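PDB 3CIN: Myo-inositol-1-phosphate synthase-related protein from Thermotoga maritima MSB8, which belongs to the myo-inositol-1-phosphate synthase family and binds nicotinamide-adenine-dinucleotide, with a parallel sheet of Rossmann type and a second, mixed sheet. Local coordinates for residues Gln21-Ser26 against Gln81-Val86; Glu155-Ala160 against Pro203-Leu208; Gly252-Phe257 against Leu298-Phe303. All blocks are in the same frame, centred on the assembly; numbering follows the deposited sequence.

Interaction 1 of 3, residues Gln21-Ser26 against Gln81-Val86. With NAD (nicotinamide-adenine-dinucleotide), chain F.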
loop_
_atom_site.group_PDB
_atom_site.type_symbol
_atom_site.label_atom_id
_atom_site.label_comp_id
_atom_site.label_asym_id
_atom_site.label_seq_id
_atom_site.Cartn_x
_atom_site.Cartn_y
_atom_site.Cartn_z
ATOM N N GLN A 21 12.813 23.338 23.121
ATOM C CA GLN A 21 11.497 22.940 23.694
ATOM C C GLN A 21 10.372 22.948 22.650
ATOM O O GLN A 21 9.495 23.802 22.657
ATOM C CB GLN A 21 11.121 23.799 24.915
ATOM C CG GLN A 21 9.960 23.196 25.715
ATOM C CD GLN A 21 10.289 21.851 26.301
ATOM O OE1 GLN A 21 11.341 21.667 26.886
ATOM N NE2 GLN A 21 9.399 20.869 26.096
ATOM N N GLY A 22 10.465 21.997 21.708
ATOM C CA GLY A 22 9.469 21.871 20.651
ATOM C C GLY A 22 8.624 20.596 20.799
ATOM O O GLY A 22 8.297 20.158 21.912
ATOM N N TYR A 23 8.261 20.007 19.678
ATOM C CA TYR A 23 7.350 18.869 19.687
ATOM C C TYR A 23 7.933 17.660 20.373
ATOM O O TYR A 23 7.274 17.097 21.260
ATOM C CB TYR A 23 6.949 18.492 18.265
ATOM C CG TYR A 23 5.474 18.301 18.104
ATOM C CD1 TYR A 23 4.769 17.445 18.941
ATOM C CD2 TYR A 23 4.779 18.947 17.085
ATOM C CE1 TYR A 23 3.379 17.246 18.771
ATOM C CE2 TYR A 23 3.433 18.785 16.931
ATOM C CZ TYR A 23 2.729 17.918 17.751
ATOM O OH TYR A 23 1.357 17.744 17.576
ATOM N N VAL A 24 9.132 17.253 19.985
ATOM C CA VAL A 24 9.762 16.067 20.648
ATOM C C VAL A 24 9.918 16.273 22.126
ATOM O O VAL A 24 9.494 15.440 22.966
ATOM C CB VAL A 24 11.104 15.677 20.012
ATOM C CG1 VAL A 24 11.818 14.610 20.792
ATOM C CG2 VAL A 24 10.861 15.176 18.550
ATOM N N ALA A 25 10.527 17.396 22.473
ATOM C CA ALA A 25 10.744 17.713 23.856
ATOM C C ALA A 25 9.473 17.759 24.684
ATOM O O ALA A 25 9.438 17.318 25.861
ATOM C CB ALA A 25 11.510 19.039 23.979
ATOM N N SER A 26 8.434 18.380 24.132
ATOM C CA SER A 26 7.220 18.545 24.833
ATOM C C SER A 26 6.460 17.204 24.956
ATOM O O SER A 26 5.790 16.971 25.930
ATOM C CB SER A 26 6.383 19.614 24.154
ATOM O OG SER A 26 7.018 20.875 24.224
ATOM N N GLN A 81 0.784 23.773 24.703
ATOM C CA GLN A 81 0.575 24.138 23.316
ATOM C C GLN A 81 0.645 22.915 22.438
ATOM O O GLN A 81 0.031 22.907 21.398
ATOM C CB GLN A 81 1.607 25.166 22.839
ATOM C CG GLN A 81 1.491 26.525 23.526
ATOM C CD GLN A 81 2.737 27.401 23.333
ATOM O OE1 GLN A 81 3.475 27.257 22.351
ATOM N NE2 GLN A 81 2.977 28.312 24.291
ATOM N N TYR A 82 1.426 21.898 22.822
ATOM C CA TYR A 82 1.534 20.670 22.019
ATOM C C TYR A 82 0.547 19.573 22.455
ATOM O O TYR A 82 0.001 18.832 21.610
ATOM C CB TYR A 82 2.977 20.115 22.064
ATOM C CG TYR A 82 3.958 21.055 21.433
ATOM C CD1 TYR A 82 4.232 21.000 20.086
ATOM C CD2 TYR A 82 4.641 21.998 22.195
ATOM C CE1 TYR A 82 5.110 21.877 19.490
ATOM C CE2 TYR A 82 5.551 22.877 21.606
ATOM C CZ TYR A 82 5.781 22.801 20.237
ATOM O OH TYR A 82 6.675 23.642 19.577
ATOM N N TRP A 83 0.309 19.500 23.769
ATOM C CA TRP A 83 -0.573 18.501 24.389
ATOM C C TRP A 83 -1.505 19.170 25.354
ATOM O O TRP A 83 -1.155 19.460 26.505
ATOM C CB TRP A 83 0.279 17.455 25.111
ATOM C CG TRP A 83 1.128 16.734 24.185
ATOM C CD1 TRP A 83 2.448 16.946 23.958
ATOM C CD2 TRP A 83 0.722 15.692 23.306
ATOM N NE1 TRP A 83 2.902 16.088 23.006
ATOM C CE2 TRP A 83 1.866 15.308 22.577
ATOM C CE3 TRP A 83 -0.488 15.028 23.073
ATOM C CZ2 TRP A 83 1.851 14.298 21.645
ATOM C CZ3 TRP A 83 -0.504 14.005 22.123
ATOM C CH2 TRP A 83 0.669 13.661 21.422
ATOM N N ASN A 84 -2.705 19.458 24.853
ATOM C CA ASN A 84 -3.658 20.308 25.547
ATOM C C ASN A 84 -4.140 19.717 26.875
ATOM O O ASN A 84 -4.691 20.432 27.706
ATOM C CB ASN A 84 -4.849 20.545 24.626
ATOM C CG ASN A 84 -5.827 21.522 25.188
ATOM O OD1 ASN A 84 -6.932 21.154 25.569
ATOM N ND2 ASN A 84 -5.422 22.775 25.269
ATOM N N ASP A 85 -3.945 18.407 27.046
ATOM C CA ASP A 85 -4.385 17.704 28.266
ATOM C C ASP A 85 -3.461 17.960 29.481
ATOM O O ASP A 85 -3.841 17.746 30.641
ATOM C CB ASP A 85 -4.642 16.199 27.986
ATOM C CG ASP A 85 -3.458 15.471 27.310
ATOM O OD1 ASP A 85 -2.707 16.071 26.507
ATOM O OD2 ASP A 85 -3.312 14.254 27.554
ATOM N N VAL A 86 -2.286 18.506 29.224
ATOM C CA VAL A 86 -1.342 18.803 30.291
ATOM C C VAL A 86 -1.649 20.156 30.922
ATOM O O VAL A 86 -1.444 21.187 30.291
ATOM C CB VAL A 86 0.074 18.831 29.721
ATOM C CG1 VAL A 86 1.064 19.188 30.837
ATOM C CG2 VAL A 86 0.391 17.505 29.107
HETATM P PA NAD F . 10.465 21.383 16.606
HETATM O O1A NAD F . 9.032 21.162 17.013
HETATM O O2A NAD F . 10.598 22.499 15.616
HETATM O O5B NAD F . 11.210 21.822 17.915
HETATM C C5B NAD F . 12.527 22.367 17.856
HETATM C C4B NAD F . 12.661 23.342 19.012
HETATM O O4B NAD F . 14.020 23.730 19.129
HETATM C C3B NAD F . 11.846 24.623 18.871
HETATM O O3B NAD F . 11.198 24.956 20.087
HETATM C C2B NAD F . 12.891 25.674 18.521
HETATM O O2B NAD F . 12.456 26.977 18.799
HETATM C C1B NAD F . 14.065 25.165 19.328
HETATM N N9A NAD F . 15.382 25.635 18.889
HETATM C C8A NAD F . 15.769 25.775 17.560
HETATM N N7A NAD F . 17.108 26.097 17.574
HETATM C C5A NAD F . 17.512 26.169 18.885
HETATM C C6A NAD F . 18.720 26.545 19.479
HETATM N N6A NAD F . 19.842 26.846 18.752
HETATM N N1A NAD F . 18.795 26.467 20.856
HETATM C C2A NAD F . 17.687 26.109 21.602
HETATM N N3A NAD F . 16.465 25.815 21.034
HETATM C C4A NAD F . 16.411 25.860 19.687
HETATM O O3 NAD F . 11.113 20.050 16.075
HETATM P PN NAD F . 10.859 18.603 16.649
HETATM O O1N NAD F . 9.890 17.916 15.746
HETATM O O2N NAD F . 10.694 18.644 18.131
HETATM O O5D NAD F . 12.254 17.907 16.322
HETATM C C5D NAD F . 13.395 18.210 17.091
HETATM C C4D NAD F . 14.658 17.640 16.457
HETATM O O4D NAD F . 14.600 16.242 16.533
HETATM C C3D NAD F . 14.901 18.011 15.003
HETATM O O3D NAD F . 16.321 18.206 14.776
HETATM C C2D NAD F . 14.484 16.735 14.289
HETATM O O2D NAD F . 15.172 16.565 13.046
HETATM C C1D NAD F . 14.960 15.704 15.288
HETATM N N1N NAD F . 14.318 14.403 15.113
HETATM C C2N NAD F . 12.992 14.295 15.226
HETATM C C3N NAD F . 12.474 12.981 15.072
HETATM C C7N NAD F . 11.076 12.773 15.437
HETATM O O7N NAD F . 10.372 13.893 15.782
HETATM N N7N NAD F . 10.555 11.536 15.428
HETATM C C4N NAD F . 13.276 11.890 14.802
HETATM C C5N NAD F . 14.627 12.040 14.679
HETATM C C6N NAD F . 15.137 13.333 14.862
HETATM O O HOH W 1 -0.116 16.676 19.780
#

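Interaction 2 of 3, residues Glu155-Ala160 against Pro203-Leu208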
loop_
_atom_site.group_PDB
_atom_site.type_symbol
_atom_site.label_atom_id
_atom_site.label_comp_id
_atom_site.label_asym_id
_atom_site.label_seq_id
_atom_site.Cartn_x
_atom_site.Cartn_y
_atom_site.Cartn_z
ATOM N N GLU A 155 41.211 20.248 17.240
ATOM C CA GLU A 155 41.879 21.552 17.164
ATOM C C GLU A 155 41.040 22.560 16.376
ATOM O O GLU A 155 40.929 23.733 16.732
ATOM C CB GLU A 155 43.293 21.403 16.541
ATOM C CG GLU A 155 44.018 22.717 16.386
ATOM C CD GLU A 155 45.432 22.586 15.880
ATOM O OE1 GLU A 155 45.856 21.472 15.483
ATOM O OE2 GLU A 155 46.122 23.633 15.887
ATOM N N ASP A 156 40.390 22.088 15.314
ATOM C CA ASP A 156 39.542 22.969 14.511
ATOM C C ASP A 156 38.258 23.408 15.251
ATOM O O ASP A 156 37.811 24.559 15.116
ATOM C CB ASP A 156 39.173 22.263 13.202
ATOM C CG ASP A 156 40.349 22.145 12.235
ATOM O OD1 ASP A 156 41.308 22.964 12.286
ATOM O OD2 ASP A 156 40.269 21.228 11.380
ATOM N N LEU A 157 37.690 22.518 16.060
ATOM C CA LEU A 157 36.552 22.866 16.919
ATOM C C LEU A 157 37.003 23.921 17.918
ATOM O O LEU A 157 36.342 24.925 18.103
ATOM C CB LEU A 157 36.071 21.633 17.633
ATOM C CG LEU A 157 35.036 21.816 18.706
ATOM C CD1 LEU A 157 33.740 22.506 18.194
ATOM C CD2 LEU A 157 34.787 20.442 19.364
ATOM N N LEU A 158 38.152 23.703 18.541
ATOM C CA LEU A 158 38.620 24.650 19.568
ATOM C C LEU A 158 38.877 26.019 18.972
ATOM O O LEU A 158 38.505 27.036 19.554
ATOM C CB LEU A 158 39.895 24.176 20.235
ATOM C CG LEU A 158 39.882 22.846 20.998
ATOM C CD1 LEU A 158 41.181 22.587 21.772
ATOM C CD2 LEU A 158 38.703 22.745 21.883
ATOM N N LYS A 159 39.479 26.044 17.791
ATOM C CA LYS A 159 39.756 27.310 17.129
ATOM C C LYS A 159 38.480 28.047 16.727
ATOM O O LYS A 159 38.396 29.287 16.852
ATOM C CB LYS A 159 40.656 27.075 15.920
ATOM C CG LYS A 159 42.115 26.921 16.333
ATOM C CD LYS A 159 43.034 26.714 15.189
ATOM C CE LYS A 159 44.473 26.583 15.711
ATOM N NZ LYS A 159 45.492 26.598 14.619
ATOM N N ALA A 160 37.478 27.291 16.275
ATOM C CA ALA A 160 36.157 27.863 15.925
ATOM C C ALA A 160 35.513 28.572 17.092
ATOM O O ALA A 160 35.049 29.736 16.973
ATOM C CB ALA A 160 35.226 26.774 15.332
ATOM N N PRO A 203 34.801 12.692 15.410
ATOM C CA PRO A 203 35.876 12.390 16.335
ATOM C C PRO A 203 36.371 13.575 17.158
ATOM O O PRO A 203 36.891 13.389 18.278
ATOM C CB PRO A 203 36.973 11.877 15.422
ATOM C CG PRO A 203 36.232 11.257 14.302
ATOM C CD PRO A 203 35.075 12.178 14.060
ATOM N N ALA A 204 36.187 14.807 16.668
ATOM C CA ALA A 204 36.571 15.977 17.468
ATOM C C ALA A 204 35.807 16.003 18.776
ATOM O O ALA A 204 36.380 16.298 19.836
ATOM C CB ALA A 204 36.310 17.230 16.721
ATOM N N PHE A 205 34.519 15.707 18.719
ATOM C CA PHE A 205 33.661 15.768 19.888
ATOM C C PHE A 205 33.836 14.515 20.762
ATOM O O PHE A 205 33.717 14.580 21.993
ATOM C CB PHE A 205 32.207 15.998 19.504
ATOM C CG PHE A 205 31.902 17.418 19.135
ATOM C CD1 PHE A 205 31.572 18.347 20.105
ATOM C CD2 PHE A 205 31.889 17.844 17.789
ATOM C CE1 PHE A 205 31.229 19.599 19.726
ATOM C CE2 PHE A 205 31.520 19.111 17.453
ATOM C CZ PHE A 205 31.262 19.989 18.411
ATOM N N VAL A 206 34.085 13.361 20.139
ATOM C CA VAL A 206 34.279 12.122 20.914
ATOM C C VAL A 206 35.557 12.290 21.768
ATOM O O VAL A 206 35.556 11.972 22.960
ATOM C CB VAL A 206 34.341 10.859 20.056
ATOM C CG1 VAL A 206 34.608 9.626 20.894
ATOM C CG2 VAL A 206 33.007 10.719 19.295
ATOM N N GLU A 207 36.601 12.834 21.172
ATOM C CA GLU A 207 37.838 13.093 21.924
ATOM C C GLU A 207 37.664 14.151 23.018
ATOM O O GLU A 207 38.140 13.969 24.142
ATOM C CB GLU A 207 38.963 13.566 21.011
ATOM C CG GLU A 207 40.276 13.730 21.763
ATOM C CD GLU A 207 41.455 13.925 20.823
ATOM O OE1 GLU A 207 41.228 14.307 19.645
ATOM O OE2 GLU A 207 42.605 13.681 21.263
ATOM N N LEU A 208 37.021 15.265 22.693
ATOM C CA LEU A 208 36.751 16.295 23.682
ATOM C C LEU A 208 35.947 15.671 24.821
ATOM O O LEU A 208 36.218 15.935 25.985
ATOM C CB LEU A 208 35.952 17.432 23.030
ATOM C CG LEU A 208 35.640 18.668 23.887
ATOM C CD1 LEU A 208 36.813 19.535 24.107
ATOM C CD2 LEU A 208 34.472 19.544 23.305
#

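Interaction 3 of 3, residues Gly252-Phe257 against Leu298-Phe303. With NAD (nicotinamide-adenine-dinucleotide), chain F.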
loop_
_atom_site.group_PDB
_atom_site.type_symbol
_atom_site.label_atom_id
_atom_site.label_comp_id
_atom_site.label_asym_id
_atom_site.label_seq_id
_atom_site.Cartn_x
_atom_site.Cartn_y
_atom_site.Cartn_z
ATOM N N GLY A 252 5.500 15.003 6.225
ATOM C CA GLY A 252 4.758 15.351 7.436
ATOM C C GLY A 252 4.578 16.855 7.533
ATOM O O GLY A 252 4.983 17.586 6.639
ATOM N N GLY A 253 3.962 17.286 8.627
ATOM C CA GLY A 253 3.486 18.648 8.787
ATOM C C GLY A 253 4.181 19.462 9.856
ATOM O O GLY A 253 3.668 20.547 10.231
ATOM N N ASN A 254 5.314 18.980 10.324
ATOM C CA ASN A 254 6.117 19.713 11.313
ATOM C C ASN A 254 6.994 20.801 10.672
ATOM O O ASN A 254 7.635 20.627 9.612
ATOM C CB ASN A 254 6.929 18.704 12.129
ATOM C CG ASN A 254 6.047 17.837 13.099
ATOM O OD1 ASN A 254 4.903 18.217 13.452
ATOM N ND2 ASN A 254 6.592 16.672 13.537
ATOM N N MET A 255 7.000 21.969 11.323
ATOM C CA MET A 255 7.698 23.150 10.834
ATOM C C MET A 255 9.201 22.849 10.621
ATOM O O MET A 255 9.838 23.395 9.706
ATOM C CB MET A 255 7.481 24.255 11.889
ATOM C CG MET A 255 8.155 25.613 11.697
ATOM S SD MET A 255 8.134 26.617 13.241
ATOM C CE MET A 255 9.256 25.626 14.271
ATOM N N ASP A 256 9.735 21.943 11.423
ATOM C CA ASP A 256 11.147 21.586 11.354
ATOM C C ASP A 256 11.574 21.107 9.986
ATOM O O ASP A 256 12.750 21.203 9.624
ATOM C CB ASP A 256 11.455 20.484 12.338
ATOM C CG ASP A 256 12.976 20.081 12.356
ATOM O OD1 ASP A 256 13.806 20.842 12.827
ATOM O OD2 ASP A 256 13.362 19.017 11.876
ATOM N N PHE A 257 10.644 20.528 9.253
ATOM C CA PHE A 257 10.932 20.072 7.870
ATOM C C PHE A 257 11.234 21.187 6.857
ATOM O O PHE A 257 11.712 20.904 5.742
ATOM C CB PHE A 257 9.817 19.182 7.337
ATOM C CG PHE A 257 9.486 17.996 8.262
ATOM C CD1 PHE A 257 10.484 17.326 8.977
ATOM C CD2 PHE A 257 8.175 17.549 8.365
ATOM C CE1 PHE A 257 10.152 16.290 9.832
ATOM C CE2 PHE A 257 7.859 16.501 9.215
ATOM C CZ PHE A 257 8.820 15.900 9.942
ATOM N N LEU A 298 -0.827 17.054 7.814
ATOM C CA LEU A 298 -0.429 15.772 8.368
ATOM C C LEU A 298 -0.011 15.965 9.808
ATOM O O LEU A 298 0.014 14.989 10.556
ATOM C CB LEU A 298 0.720 15.135 7.589
ATOM C CG LEU A 298 0.298 14.699 6.168
ATOM C CD1 LEU A 298 1.546 14.263 5.451
ATOM C CD2 LEU A 298 -0.689 13.516 6.163
ATOM N N GLY A 299 0.347 17.187 10.190
ATOM C CA GLY A 299 0.863 17.451 11.531
ATOM C C GLY A 299 1.978 16.515 11.930
ATOM O O GLY A 299 2.920 16.188 11.147
ATOM N N ASP A 300 1.890 16.042 13.182
ATOM C CA ASP A 300 2.933 15.230 13.748
ATOM C C ASP A 300 2.895 13.763 13.272
ATOM O O ASP A 300 3.801 12.990 13.590
ATOM C CB ASP A 300 2.900 15.316 15.284
ATOM C CG ASP A 300 4.160 14.753 15.919
ATOM O OD1 ASP A 300 5.299 15.105 15.544
ATOM O OD2 ASP A 300 3.977 13.917 16.813
ATOM N N LYS A 301 1.962 13.437 12.397
ATOM C CA LYS A 301 1.821 12.039 11.955
ATOM C C LYS A 301 2.253 11.853 10.491
ATOM O O LYS A 301 1.447 12.089 9.604
ATOM C CB LYS A 301 0.401 11.547 12.179
ATOM C CG LYS A 301 0.222 9.988 12.227
ATOM C CD LYS A 301 -1.245 9.568 12.602
ATOM C CE LYS A 301 -1.329 8.017 12.753
ATOM N NZ LYS A 301 -2.719 7.483 12.922
ATOM N N LYS A 302 3.477 11.376 10.324
ATOM C CA LYS A 302 4.130 11.222 9.013
ATOM C C LYS A 302 3.405 10.225 8.177
ATOM O O LYS A 302 2.822 9.288 8.716
ATOM C CB LYS A 302 5.568 10.713 9.177
ATOM C CG LYS A 302 6.546 11.685 9.633
ATOM C CD LYS A 302 7.914 11.094 9.337
ATOM C CE LYS A 302 9.032 12.011 9.690
ATOM N NZ LYS A 302 10.237 11.200 9.961
ATOM N N PHE A 303 3.384 10.441 6.855
ATOM C CA PHE A 303 3.035 9.396 5.915
ATOM C C PHE A 303 4.354 8.893 5.365
ATOM O O PHE A 303 5.207 9.684 4.994
ATOM C CB PHE A 303 2.170 9.889 4.775
ATOM C CG PHE A 303 1.991 8.886 3.685
ATOM C CD1 PHE A 303 1.270 7.703 3.893
ATOM C CD2 PHE A 303 2.550 9.109 2.413
ATOM C CE1 PHE A 303 1.112 6.773 2.866
ATOM C CE2 PHE A 303 2.367 8.190 1.372
ATOM C CZ PHE A 303 1.671 6.992 1.612
HETATM P PA NAD F . 10.465 21.383 16.606
HETATM O O1A NAD F . 9.032 21.162 17.013
HETATM O O2A NAD F . 10.598 22.499 15.616
HETATM O O5B NAD F . 11.210 21.822 17.915
HETATM C C5B NAD F . 12.527 22.367 17.856
HETATM C C4B NAD F . 12.661 23.342 19.012
HETATM O O4B NAD F . 14.020 23.730 19.129
HETATM C C3B NAD F . 11.846 24.623 18.871
HETATM O O3B NAD F . 11.198 24.956 20.087
HETATM C C2B NAD F . 12.891 25.674 18.521
HETATM O O2B NAD F . 12.456 26.977 18.799
HETATM C C1B NAD F . 14.065 25.165 19.328
HETATM N N9A NAD F . 15.382 25.635 18.889
HETATM C C8A NAD F . 15.769 25.775 17.560
HETATM N N7A NAD F . 17.108 26.097 17.574
HETATM C C5A NAD F . 17.512 26.169 18.885
HETATM C C6A NAD F . 18.720 26.545 19.479
HETATM N N6A NAD F . 19.842 26.846 18.752
HETATM N N1A NAD F . 18.795 26.467 20.856
HETATM C C2A NAD F . 17.687 26.109 21.602
HETATM N N3A NAD F . 16.465 25.815 21.034
HETATM C C4A NAD F . 16.411 25.860 19.687
HETATM O O3 NAD F . 11.113 20.050 16.075
HETATM P PN NAD F . 10.859 18.603 16.649
HETATM O O1N NAD F . 9.890 17.916 15.746
HETATM O O2N NAD F . 10.694 18.644 18.131
HETATM O O5D NAD F . 12.254 17.907 16.322
HETATM C C5D NAD F . 13.395 18.210 17.091
HETATM C C4D NAD F . 14.658 17.640 16.457
HETATM O O4D NAD F . 14.600 16.242 16.533
HETATM C C3D NAD F . 14.901 18.011 15.003
HETATM O O3D NAD F . 16.321 18.206 14.776
HETATM C C2D NAD F . 14.484 16.735 14.289
HETATM O O2D NAD F . 15.172 16.565 13.046
HETATM C C1D NAD F . 14.960 15.704 15.288
HETATM N N1N NAD F . 14.318 14.403 15.113
HETATM C C2N NAD F . 12.992 14.295 15.226
HETATM C C3N NAD F . 12.474 12.981 15.072
HETATM C C7N NAD F . 11.076 12.773 15.437
HETATM O O7N NAD F . 10.372 13.893 15.782
HETATM N N7N NAD F . 10.555 11.536 15.428
HETATM C C4N NAD F . 13.276 11.890 14.802
HETATM C C5N NAD F . 14.627 12.040 14.679
HETATM C C6N NAD F . 15.137 13.333 14.862
#

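Interaction 1 of 3, residues Gln21-Ser26 against Gln81-Val86
Tyr82 reaches Tyr23 because its CG stands anti to its own carbonyl carbon (chi1 -64°), which sends the ring from the segment 81-86 toward the start of helix 23-36; Tyr23 answers with a first torsion of -132°, away from the usual staggered values. The rings form a tilted T-shaped (edge-to-face) pair, their planes at 58° and their centroids 4.9 Å apart. Tyr82 supplies the edge: its CD1 lies above the centre of the Tyr23 ring, 3.6 Å from Tyr23 CG. One face of Tyr82 in turn receives a CH-pi contact from Tyr23 CA, 4.1 Å from the ring centroid. Obliquely to that ring comes Ser26 OG, 3.3 Å from Tyr82 CD2. Two bonds fix this hydroxyl: it accepts from Gln21 NE2, whose amide is placed by a bond from OE1 to Ser63 OG, and donates to Gly22 O at 2.7 Å, while Ser26 N reaches the same carbonyl from the opposite face of its plane. A water donates to Tyr82 O and also bonds Tyr23 OH.

The start of helix 23-36 faces the ligand. Tyr23 N bonds NAD O1A at 3.0 Å and Val24 N bonds NAD O2N at 2.8 Å, so successive amides grip the two phosphates, consistent with a Rossmann-type glycine-rich turn that includes Gly22.

Trp83 touches Asn314 of the second subunit, and its NE1 bonds Thr27. Lys70 bonds both Tyr82 OH and Gln21 O. Helix 75-82 packs on Gln21 and Ser26, helix 328-348 on Tyr23 and Val24, and strand 58-65 carries Ser63.

Interaction 2 of 3, residues Glu155-Ala160 against Pro203-Leu208
Leu157 lays a methyl on the Phe205 ring: CD2 sits over the ring centre, 3.7 Å from the centroid and 13° off the normal, a CH-pi contact. Its other methyl, CD1, lies toward the far end of the ring, 3.5 Å from Phe205 CZ. The leucine CG is anti to the backbone N (chi1 172°), which directs both methyls across to helix 203-211, and the two side chains cross at about a right angle. This is the close part.

Around it the packing opens out. Leu157 CD2 is 4.1 Å from Leu208 CD2 and 4.4 Å from Ala204 CB, and farther out Leu158 CD2 meets Leu208 CD1 at 4.3 Å. On the solvent side of helix 154-162, Lys159 NZ forms a salt bridge with Glu155 OE2 at 3.3 Å, whose hydrogen bond is weak.

The short helical segments approach to 9.7 Å and run nearly perpendicular, at 86°. Helix 171-186 completes the apolar layer through Ala176 and Ala180, which touch Phe205 and Leu208. Along the chain, helices 154-162 and 171-186 lie between the parallel strands 138-141 and 189-193, and helix 203-211 lies in the beta-alpha-beta crossover to adjacent strand 214-217, as in a Rossmann-like alpha/beta fold.

Interaction 3 of 3, residues Gly252-Phe257 against Leu298-Phe303
Asn254 turns its amide onto the carboxylate of Asp300. ND2 donates to Asp300 OD1 at 2.9 Å in a nearly straight bond (N-H...O 171°), close to the amide plane and on the anti lone pair of that oxygen. The two flat groups are nearly coplanar, 28° apart. Asp300 carries its CG anti to the backbone N (chi1 -167°); although its CB leads away from residues 252-257, the carboxylate thereby comes back to the amide. Ser329 OG bonds the same oxygen, so OD1 has two partners.

Beside this pair, Gly253 N donates to Gly299 O at 2.9 Å, in the carbonyl plane on a lone pair. Gly299 occupies the second position of a type II' turn from Leu298 to Lys301, where its positive phi suits glycine. Leu298 folds its CD1 over Gly252, 3.9 Å from Gly252 CA. Lys302, extended beyond CG, crosses Phe257 obliquely and brings its CE to 3.9 Å from Phe257 CZ.

Asp256, with CG anti to its backbone N, points instead to the ligand: NAD O2D gives its OD2 a weak bond of 3.3 Å, and Thr145 OG1 bonds that same OD2. The arrangement joins the end of strand 242-252 to the turn entering its antiparallel neighbour, strand 301-311, and the loop after strand 242-252 brings Met255 and Asp256 into the NAD pocket.

Overall arrangement
Along the chain the three contacts come in series. Interactions 1 and 3 are neighbours, their centres 14 Å apart: the Tyr23 ring packs on Asn254 and Asp300, with Tyr23 CZ 3.6 Å from Asp300 CB. Both touch NAD: the start of helix 23-36 follows the first strand of the parallel sheet, and the 252-257 loop after strand 242-252 of the mixed sheet meets the same ligand. Interaction 2 lies about 34 Å from each between centres, on the opposite side of the chain's centre, among helices of the parallel-sheet region. Thus the touch between interactions 1 and 3 joins the nucleotide-binding part to the mixed-sheet part, while interaction 2 packs helices away from the pocket.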